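PDB 6A4V: 49 protein, which probably interacts with poly(ADP-ribose) polymerase 1 of the host cell and thereby facilitates replication of this gammaherpesvirus. Local coordinates for residues R99-L104 and N218-W223. Numbering follows the deposited sequence.
Sequences RHLTLL and NVLVYW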
ATOM      1  N   ARG B  99     -10.061  21.247 -11.098  1.00 48.03           N
ATOM      2  CA  ARG B  99     -10.156  21.931  -9.810  1.00 52.34           C
ATOM      3  C   ARG B  99      -9.276  23.162  -9.880  1.00 47.54           C
ATOM      4  O   ARG B  99      -9.705  24.270  -9.517  1.00 60.39           O
ATOM      5  CB  ARG B  99      -9.750  21.063  -8.609  1.00 64.21           C
ATOM      6  CG  ARG B  99     -10.913  20.704  -7.689  1.00 70.49           C
ATOM      7  CD  ARG B  99     -10.577  19.886  -6.440  1.00 78.91           C
ATOM      8  NE  ARG B  99     -10.303  18.467  -6.687  1.00 71.92           N
ATOM      9  CZ  ARG B  99      -9.086  17.915  -6.705  1.00 62.09           C
ATOM     10  NH1 ARG B  99      -8.031  18.621  -6.336  1.00 52.68           N
ATOM     11  NH2 ARG B  99      -8.927  16.636  -7.021  1.00 64.33           N
ATOM     12  N   HIS B 100      -8.043  22.965 -10.338  1.00 38.83           N
ATOM     13  CA  HIS B 100      -7.116  24.077 -10.546  1.00 44.82           C
ATOM     14  C   HIS B 100      -7.675  25.160 -11.473  1.00 56.98           C
ATOM     15  O   HIS B 100      -7.365  26.328 -11.294  1.00 58.59           O
ATOM     16  CB  HIS B 100      -5.866  23.572 -11.212  1.00 51.16           C
ATOM     17  CG  HIS B 100      -4.764  24.509 -10.983  1.00 48.93           C
ATOM     18  ND1 HIS B 100      -4.361  24.764  -9.722  1.00 45.71           N
ATOM     19  CD2 HIS B 100      -3.974  25.224 -11.818  1.00 55.10           C
ATOM     20  CE1 HIS B 100      -3.322  25.588  -9.749  1.00 54.69           C
ATOM     21  NE2 HIS B 100      -3.078  25.927 -11.032  1.00 52.88           N
ATOM     22  N   LEU B 101      -8.483  24.766 -12.470  1.00 58.09           N
ATOM     23  CA  LEU B 101      -9.068  25.725 -13.411  1.00 61.17           C
ATOM     24  C   LEU B 101     -10.098  26.597 -12.673  1.00 69.86           C
ATOM     25  O   LEU B 101     -10.068  27.821 -12.845  1.00 59.91           O
ATOM     26  CB  LEU B 101      -9.698  25.023 -14.628  1.00 58.95           C
ATOM     27  CG  LEU B 101      -8.716  24.327 -15.588  1.00 59.07           C
ATOM     28  CD1 LEU B 101      -9.460  23.387 -16.527  1.00 58.86           C
ATOM     29  CD2 LEU B 101      -7.894  25.322 -16.410  1.00 56.00           C
ATOM     30  N   THR B 102     -10.998  25.980 -11.883  1.00 70.02           N
ATOM     31  CA  THR B 102     -12.018  26.722 -11.144  1.00 69.72           C
ATOM     32  C   THR B 102     -11.304  27.707 -10.203  1.00 67.08           C
ATOM     33  O   THR B 102     -11.599  28.883 -10.193  1.00 69.68           O
ATOM     34  CB  THR B 102     -13.000  25.822 -10.384  1.00 69.87           C
ATOM     35  OG1 THR B 102     -12.119  25.058  -9.573  1.00 67.65           O
ATOM     36  CG2 THR B 102     -13.902  24.945 -11.238  1.00 66.18           C
ATOM     37  N   LEU B 103     -10.289  27.239  -9.491  1.00 60.15           N
ATOM     38  CA  LEU B 103      -9.474  28.112  -8.694  1.00 62.13           C
ATOM     39  C   LEU B 103      -8.961  29.307  -9.509  1.00 68.04           C
ATOM     40  O   LEU B 103      -8.866  30.409  -8.982  1.00 59.49           O
ATOM     41  CB  LEU B 103      -8.295  27.315  -8.135  1.00 68.78           C
ATOM     42  CG  LEU B 103      -7.209  28.137  -7.440  1.00 79.25           C
ATOM     43  CD1 LEU B 103      -6.298  27.219  -6.639  1.00 83.88           C
ATOM     44  CD2 LEU B 103      -6.389  28.976  -8.423  1.00 76.81           C
ATOM     45  N   LEU B 104      -8.519  29.079 -10.754  1.00 74.16           N
ATOM     46  CA  LEU B 104      -7.914  30.174 -11.528  1.00 63.44           C
ATOM     47  C   LEU B 104      -8.995  31.222 -11.838  1.00 63.29           C
ATOM     48  O   LEU B 104      -8.655  32.407 -11.957  1.00 51.20           O
ATOM     49  CB  LEU B 104      -7.250  29.657 -12.814  1.00 66.02           C
ATOM     50  CG  LEU B 104      -5.884  28.976 -12.663  1.00 69.42           C
ATOM     51  CD1 LEU B 104      -5.359  28.522 -14.009  1.00 73.31           C
ATOM     52  CD2 LEU B 104      -4.853  29.860 -11.976  1.00 62.16           C
ATOM     53  N   ASN B 218       2.290  28.410 -13.654  1.00 59.35           N
ATOM     54  CA  ASN B 218       3.343  27.428 -13.510  1.00 64.32           C
ATOM     55  C   ASN B 218       2.763  26.061 -13.095  1.00 66.11           C
ATOM     56  O   ASN B 218       3.151  25.017 -13.603  1.00 70.05           O
ATOM     57  CB  ASN B 218       4.418  27.943 -12.548  1.00 63.74           C
ATOM     58  CG  ASN B 218       5.403  28.879 -13.219  1.00 66.75           C
ATOM     59  OD1 ASN B 218       5.337  29.101 -14.426  1.00 76.22           O
ATOM     60  ND2 ASN B 218       6.331  29.432 -12.454  1.00 68.55           N
ATOM     61  N   VAL B 219       1.820  26.072 -12.157  1.00 66.29           N
ATOM     62  CA  VAL B 219       1.232  24.877 -11.609  1.00 57.08           C
ATOM     63  C   VAL B 219       0.324  24.234 -12.666  1.00 51.80           C
ATOM     64  O   VAL B 219       0.250  23.014 -12.773  1.00 49.76           O
ATOM     65  CB  VAL B 219       0.442  25.215 -10.328  1.00 57.15           C
ATOM     66  CG1 VAL B 219      -0.645  24.203 -10.004  1.00 58.74           C
ATOM     67  CG2 VAL B 219       1.357  25.381  -9.135  1.00 60.45           C
ATOM     68  N   LEU B 220      -0.439  25.050 -13.384  1.00 54.26           N
ATOM     69  CA  LEU B 220      -1.287  24.506 -14.447  1.00 50.09           C
ATOM     70  C   LEU B 220      -0.427  23.763 -15.454  1.00 47.97           C
ATOM     71  O   LEU B 220      -0.798  22.717 -15.986  1.00 46.05           O
ATOM     72  CB  LEU B 220      -2.009  25.615 -15.190  1.00 47.04           C
ATOM     73  CG  LEU B 220      -2.872  25.094 -16.333  1.00 49.99           C
ATOM     74  CD1 LEU B 220      -3.762  23.949 -15.862  1.00 55.40           C
ATOM     75  CD2 LEU B 220      -3.718  26.214 -16.914  1.00 46.75           C
ATOM     76  N   VAL B 221       0.725  24.365 -15.731  1.00 46.77           N
ATOM     77  CA  VAL B 221       1.577  23.896 -16.736  1.00 44.93           C
ATOM     78  C   VAL B 221       2.046  22.519 -16.316  1.00 47.52           C
ATOM     79  O   VAL B 221       2.105  21.600 -17.128  1.00 56.41           O
ATOM     80  CB  VAL B 221       2.796  24.813 -16.934  1.00 43.62           C
ATOM     81  CG1 VAL B 221       3.975  24.031 -17.476  1.00 50.75           C
ATOM     82  CG2 VAL B 221       2.484  25.985 -17.823  1.00 43.92           C
ATOM     83  N   TYR B 222       2.501  22.466 -15.069  1.00 49.25           N
ATOM     84  CA  TYR B 222       3.160  21.286 -14.511  1.00 49.56           C
ATOM     85  C   TYR B 222       2.149  20.134 -14.533  1.00 49.42           C
ATOM     86  O   TYR B 222       2.458  19.069 -14.979  1.00 57.96           O
ATOM     87  CB  TYR B 222       3.640  21.620 -13.097  1.00 41.87           C
ATOM     88  CG  TYR B 222       4.121  20.472 -12.250  1.00 44.63           C
ATOM     89  CD1 TYR B 222       5.465  20.125 -12.219  1.00 40.00           C
ATOM     90  CD2 TYR B 222       3.256  19.775 -11.423  1.00 38.26           C
ATOM     91  CE1 TYR B 222       5.927  19.112 -11.399  1.00 38.91           C
ATOM     92  CE2 TYR B 222       3.712  18.774 -10.577  1.00 42.80           C
ATOM     93  CZ  TYR B 222       5.053  18.419 -10.586  1.00 42.71           C
ATOM     94  OH  TYR B 222       5.545  17.421  -9.784  1.00 35.92           O
ATOM     95  N   TRP B 223       0.919  20.407 -14.105  1.00 44.42           N
ATOM     96  CA  TRP B 223      -0.079  19.369 -14.093  1.00 51.07           C
ATOM     97  C   TRP B 223      -0.542  18.984 -15.495  1.00 51.02           C
ATOM     98  O   TRP B 223      -0.941  17.846 -15.706  1.00 45.65           O
ATOM     99  CB  TRP B 223      -1.255  19.718 -13.195  1.00 50.68           C
ATOM    100  CG  TRP B 223      -0.848  19.585 -11.765  1.00 49.60           C
ATOM    101  CD1 TRP B 223      -0.638  20.592 -10.874  1.00 53.89           C
ATOM    102  CD2 TRP B 223      -0.557  18.372 -11.065  1.00 51.16           C
ATOM    103  NE1 TRP B 223      -0.252  20.092  -9.667  1.00 45.87           N
ATOM    104  CE2 TRP B 223      -0.211  18.727  -9.747  1.00 55.02           C
ATOM    105  CE3 TRP B 223      -0.658  17.017 -11.385  1.00 51.54           C
ATOM    106  CZ2 TRP B 223       0.112  17.773  -8.776  1.00 51.72           C
ATOM    107  CZ3 TRP B 223      -0.371  16.078 -10.423  1.00 37.64           C
ATOM    108  CH2 TRP B 223       0.059  16.455  -9.154  1.00 50.93           C
TER
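H100 spans the gap between two nearly antiparallel helices, bringing its imidazole up to V219 and L220. The short helical axes approach to 10.7 Å at 163°, a spacing wide enough for a flat ring between the backbones. CG stands anti to the backbone N (chi1 -159°), which carries the ring out from its own helix; its CD2 reaches CB of L220 at 3.9 Å, and the CA atoms of H100 and L220 lie 7.0 Å apart. The approach of the ring to the CG1 branch of V219 is modelled too close, so its detail is doubtful. Histidine suits this place because it combines ring carbons that can pack on aliphatic groups with a nitrogen able to hydrogen-bond: NE2 is hydrogen-bonded to the carbonyl oxygen of G216, in the preceding turn of helix 213-235, so the ring joins the two helices by a polar link as well as by packing.

L101 follows on the flank, bringing CD2 to 4.3 Å from CD2 of L220, while its side chain also packs on L117, K121 and L124 of helix 111-126. One turn beyond H100, L104 extends CD1 to 4.1 Å from the same L220 methyl, the two side chains crossing at a slant. L220 thus receives both leucines on a single branch, and its branched side chain also touches T139 and L142 of helix 131-146. Branched aliphatic residues fit here because their methyls can fill a junction where several helices converge. Such aliphatic packing is characteristic of an antiparallel helix pair within an all-helical bundle, here in a protein of the BRRF1-like family, which adds the H100 to G216 bond.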